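Local coordinates for ATP grasp ligase (Microcystis aeruginosa MRC, PDB 5IG9), which is an ATP-grasp ligase of microviridin biosynthesis that forms side-chain ester rings in the precursor peptide, at residues Pro140-Ser145 against Pro203-Glu208. Numbering follows the deposited sequence.
Sequences PGTLTS and PMTFQE
Thr142 and Gln207 lie side by side as a non-hydrogen-bonded pair of two antiparallel strands. Gln207 NE2 donates to Thr142 OG1 over 3.1 Å, with the hydroxyl tilted 24° from the amide plane. The same hydroxyl donates to Pro140 O, approaching from above the carbonyl plane. Thr142 CG2, anti to its backbone N, meets Thr205 CG2 at 3.7 Å. Thr205 OG1 in turn touches Thr144 CG2. An alanine in place of Thr142 would probably leave the Gln207 amide without this acceptor and Pro140 O without its hydroxyl donor, and open a gap beside the Thr205 methyl. Between these pairs, Leu143 and Phe206 exchange two backbone hydrogen bonds. Ser145 and Met204 form another such pair. Just before strand 142-145, Gly141 N donates a nearly straight hydrogen bond (172°) to Glu208 OE1 at 3.2 Å, taken on the oxygen's anti lone pair. Glu208 N bonds back to Gly141 O.

On the other face, Leu143 and Phe206 pack on Phe154 of helix 148-157. Ser145 is the polar exception there: its OG hydrogen-bonds to Asp44 of the second subunit. Strand 142-145 is outermost, within this chain, in a four-stranded antiparallel sheet, and a strand of that subunit extends it. The two bonds of Thr142 OG1 probably fix its rotation and tie Pro140 to the sheet.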
ATOM      1  N   PRO A 140     -18.748   6.620 -14.660  1.00 44.74           N
ATOM      2  CA  PRO A 140     -18.951   5.755 -15.824  1.00 40.61           C
ATOM      3  C   PRO A 140     -19.026   4.294 -15.424  1.00 39.91           C
ATOM      4  O   PRO A 140     -18.424   3.862 -14.438  1.00 41.58           O
ATOM      5  CB  PRO A 140     -17.717   6.033 -16.688  1.00 43.25           C
ATOM      6  CG  PRO A 140     -16.664   6.390 -15.697  1.00 45.10           C
ATOM      7  CD  PRO A 140     -17.364   7.123 -14.582  1.00 45.23           C
ATOM      8  N   GLY A 141     -19.788   3.533 -16.207  1.00 39.88           N
ATOM      9  CA  GLY A 141     -19.883   2.098 -16.001  1.00 39.73           C
ATOM     10  C   GLY A 141     -18.520   1.437 -16.078  1.00 42.36           C
ATOM     11  O   GLY A 141     -17.842   1.523 -17.104  1.00 43.55           O
ATOM     12  N   THR A 142     -18.106   0.775 -15.004  1.00 44.94           N
ATOM     13  CA  THR A 142     -16.756   0.247 -14.889  1.00 43.71           C
ATOM     14  C   THR A 142     -16.795  -1.233 -14.543  1.00 45.87           C
ATOM     15  O   THR A 142     -17.589  -1.663 -13.702  1.00 46.54           O
ATOM     16  CB  THR A 142     -15.956   1.027 -13.836  1.00 42.78           C
ATOM     17  OG1 THR A 142     -15.926   2.412 -14.190  1.00 38.24           O
ATOM     18  CG2 THR A 142     -14.536   0.505 -13.739  1.00 44.70           C
ATOM     19  N   LEU A 143     -15.938  -2.011 -15.204  1.00 43.72           N
ATOM     20  CA  LEU A 143     -15.816  -3.438 -14.936  1.00 43.81           C
ATOM     21  C   LEU A 143     -14.344  -3.814 -14.950  1.00 46.72           C
ATOM     22  O   LEU A 143     -13.681  -3.682 -15.983  1.00 43.68           O
ATOM     23  CB  LEU A 143     -16.584  -4.272 -15.964  1.00 45.12           C
ATOM     24  CG  LEU A 143     -16.280  -5.776 -15.950  1.00 45.94           C
ATOM     25  CD1 LEU A 143     -16.710  -6.409 -14.630  1.00 45.43           C
ATOM     26  CD2 LEU A 143     -16.934  -6.487 -17.129  1.00 46.34           C
ATOM     27  N   THR A 144     -13.839  -4.275 -13.808  1.00 43.12           N
ATOM     28  CA  THR A 144     -12.534  -4.919 -13.730  1.00 41.29           C
ATOM     29  C   THR A 144     -12.759  -6.424 -13.725  1.00 39.98           C
ATOM     30  O   THR A 144     -13.486  -6.941 -12.871  1.00 39.93           O
ATOM     31  CB  THR A 144     -11.763  -4.490 -12.478  1.00 45.53           C
ATOM     32  OG1 THR A 144     -12.148  -5.313 -11.369  1.00 49.11           O
ATOM     33  CG2 THR A 144     -12.050  -3.035 -12.137  1.00 43.91           C
ATOM     34  N   SER A 145     -12.149  -7.123 -14.675  1.00 45.08           N
ATOM     35  CA  SER A 145     -12.517  -8.514 -14.887  1.00 47.98           C
ATOM     36  C   SER A 145     -11.393  -9.276 -15.574  1.00 52.34           C
ATOM     37  O   SER A 145     -10.634  -8.715 -16.369  1.00 53.13           O
ATOM     38  CB  SER A 145     -13.804  -8.613 -15.718  1.00 47.57           C
ATOM     39  OG  SER A 145     -14.116  -9.960 -16.024  1.00 46.46           O
ATOM     40  N   PRO A 203      -6.051  -9.500 -15.369  1.00 60.83           N
ATOM     41  CA  PRO A 203      -7.298  -8.772 -15.618  1.00 58.90           C
ATOM     42  C   PRO A 203      -7.015  -7.370 -16.131  1.00 55.73           C
ATOM     43  O   PRO A 203      -5.885  -6.880 -16.129  1.00 55.28           O
ATOM     44  CB  PRO A 203      -7.972  -8.736 -14.245  1.00 60.44           C
ATOM     45  CG  PRO A 203      -6.839  -8.808 -13.286  1.00 62.12           C
ATOM     46  CD  PRO A 203      -5.814  -9.707 -13.932  1.00 61.29           C
ATOM     47  N   MET A 204      -8.079  -6.722 -16.593  1.00 57.40           N
ATOM     48  CA  MET A 204      -8.021  -5.320 -16.973  1.00 53.49           C
ATOM     49  C   MET A 204      -9.265  -4.626 -16.449  1.00 50.15           C
ATOM     50  O   MET A 204     -10.214  -5.265 -15.987  1.00 45.22           O
ATOM     51  CB  MET A 204      -7.897  -5.139 -18.489  1.00 57.67           C
ATOM     52  CG  MET A 204      -6.630  -5.719 -19.076  1.00 61.81           C
ATOM     53  SD  MET A 204      -6.213  -5.011 -20.676  1.00 72.94           S
ATOM     54  CE  MET A 204      -5.778  -3.344 -20.196  1.00 71.78           C
ATOM     55  N   THR A 205      -9.251  -3.300 -16.518  1.00 47.33           N
ATOM     56  CA  THR A 205     -10.375  -2.476 -16.100  1.00 48.42           C
ATOM     57  C   THR A 205     -10.989  -1.834 -17.336  1.00 49.67           C
ATOM     58  O   THR A 205     -10.304  -1.117 -18.075  1.00 51.33           O
ATOM     59  CB  THR A 205      -9.938  -1.411 -15.092  1.00 49.12           C
ATOM     60  OG1 THR A 205      -9.432  -2.049 -13.911  1.00 50.68           O
ATOM     61  CG2 THR A 205     -11.115  -0.531 -14.708  1.00 47.42           C
ATOM     62  N   PHE A 206     -12.272  -2.101 -17.563  1.00 46.96           N
ATOM     63  CA  PHE A 206     -13.005  -1.576 -18.702  1.00 47.45           C
ATOM     64  C   PHE A 206     -14.024  -0.548 -18.233  1.00 48.40           C
ATOM     65  O   PHE A 206     -14.606  -0.676 -17.152  1.00 51.93           O
ATOM     66  CB  PHE A 206     -13.705  -2.703 -19.466  1.00 47.45           C
ATOM     67  CG  PHE A 206     -12.779  -3.798 -19.894  1.00 47.27           C
ATOM     68  CD1 PHE A 206     -12.521  -4.869 -19.058  1.00 48.01           C
ATOM     69  CD2 PHE A 206     -12.149  -3.748 -21.125  1.00 47.37           C
ATOM     70  CE1 PHE A 206     -11.664  -5.874 -19.443  1.00 49.35           C
ATOM     71  CE2 PHE A 206     -11.290  -4.751 -21.516  1.00 45.76           C
ATOM     72  CZ  PHE A 206     -11.047  -5.816 -20.673  1.00 50.97           C
ATOM     73  N   GLN A 207     -14.233   0.478 -19.057  1.00 46.75           N
ATOM     74  CA  GLN A 207     -15.093   1.595 -18.691  1.00 44.95           C
ATOM     75  C   GLN A 207     -15.954   2.035 -19.864  1.00 44.40           C
ATOM     76  O   GLN A 207     -15.522   1.983 -21.020  1.00 48.05           O
ATOM     77  CB  GLN A 207     -14.272   2.793 -18.197  1.00 44.20           C
ATOM     78  CG  GLN A 207     -13.886   2.713 -16.735  1.00 46.86           C
ATOM     79  CD  GLN A 207     -13.356   4.027 -16.205  1.00 48.95           C
ATOM     80  OE1 GLN A 207     -12.825   4.843 -16.953  1.00 53.09           O
ATOM     81  NE2 GLN A 207     -13.507   4.240 -14.905  1.00 50.16           N
ATOM     82  N   GLU A 208     -17.168   2.483 -19.548  1.00 41.15           N
ATOM     83  CA  GLU A 208     -18.038   3.104 -20.538  1.00 42.02           C
ATOM     84  C   GLU A 208     -17.373   4.341 -21.128  1.00 40.43           C
ATOM     85  O   GLU A 208     -16.966   5.250 -20.399  1.00 40.75           O
ATOM     86  CB  GLU A 208     -19.371   3.475 -19.884  1.00 44.65           C
ATOM     87  CG  GLU A 208     -20.247   4.433 -20.681  1.00 48.98           C
ATOM     88  CD  GLU A 208     -21.490   4.849 -19.909  1.00 50.91           C
ATOM     89  OE1 GLU A 208     -21.525   4.628 -18.679  1.00 46.26           O
ATOM     90  OE2 GLU A 208     -22.436   5.390 -20.528  1.00 52.31           O
TER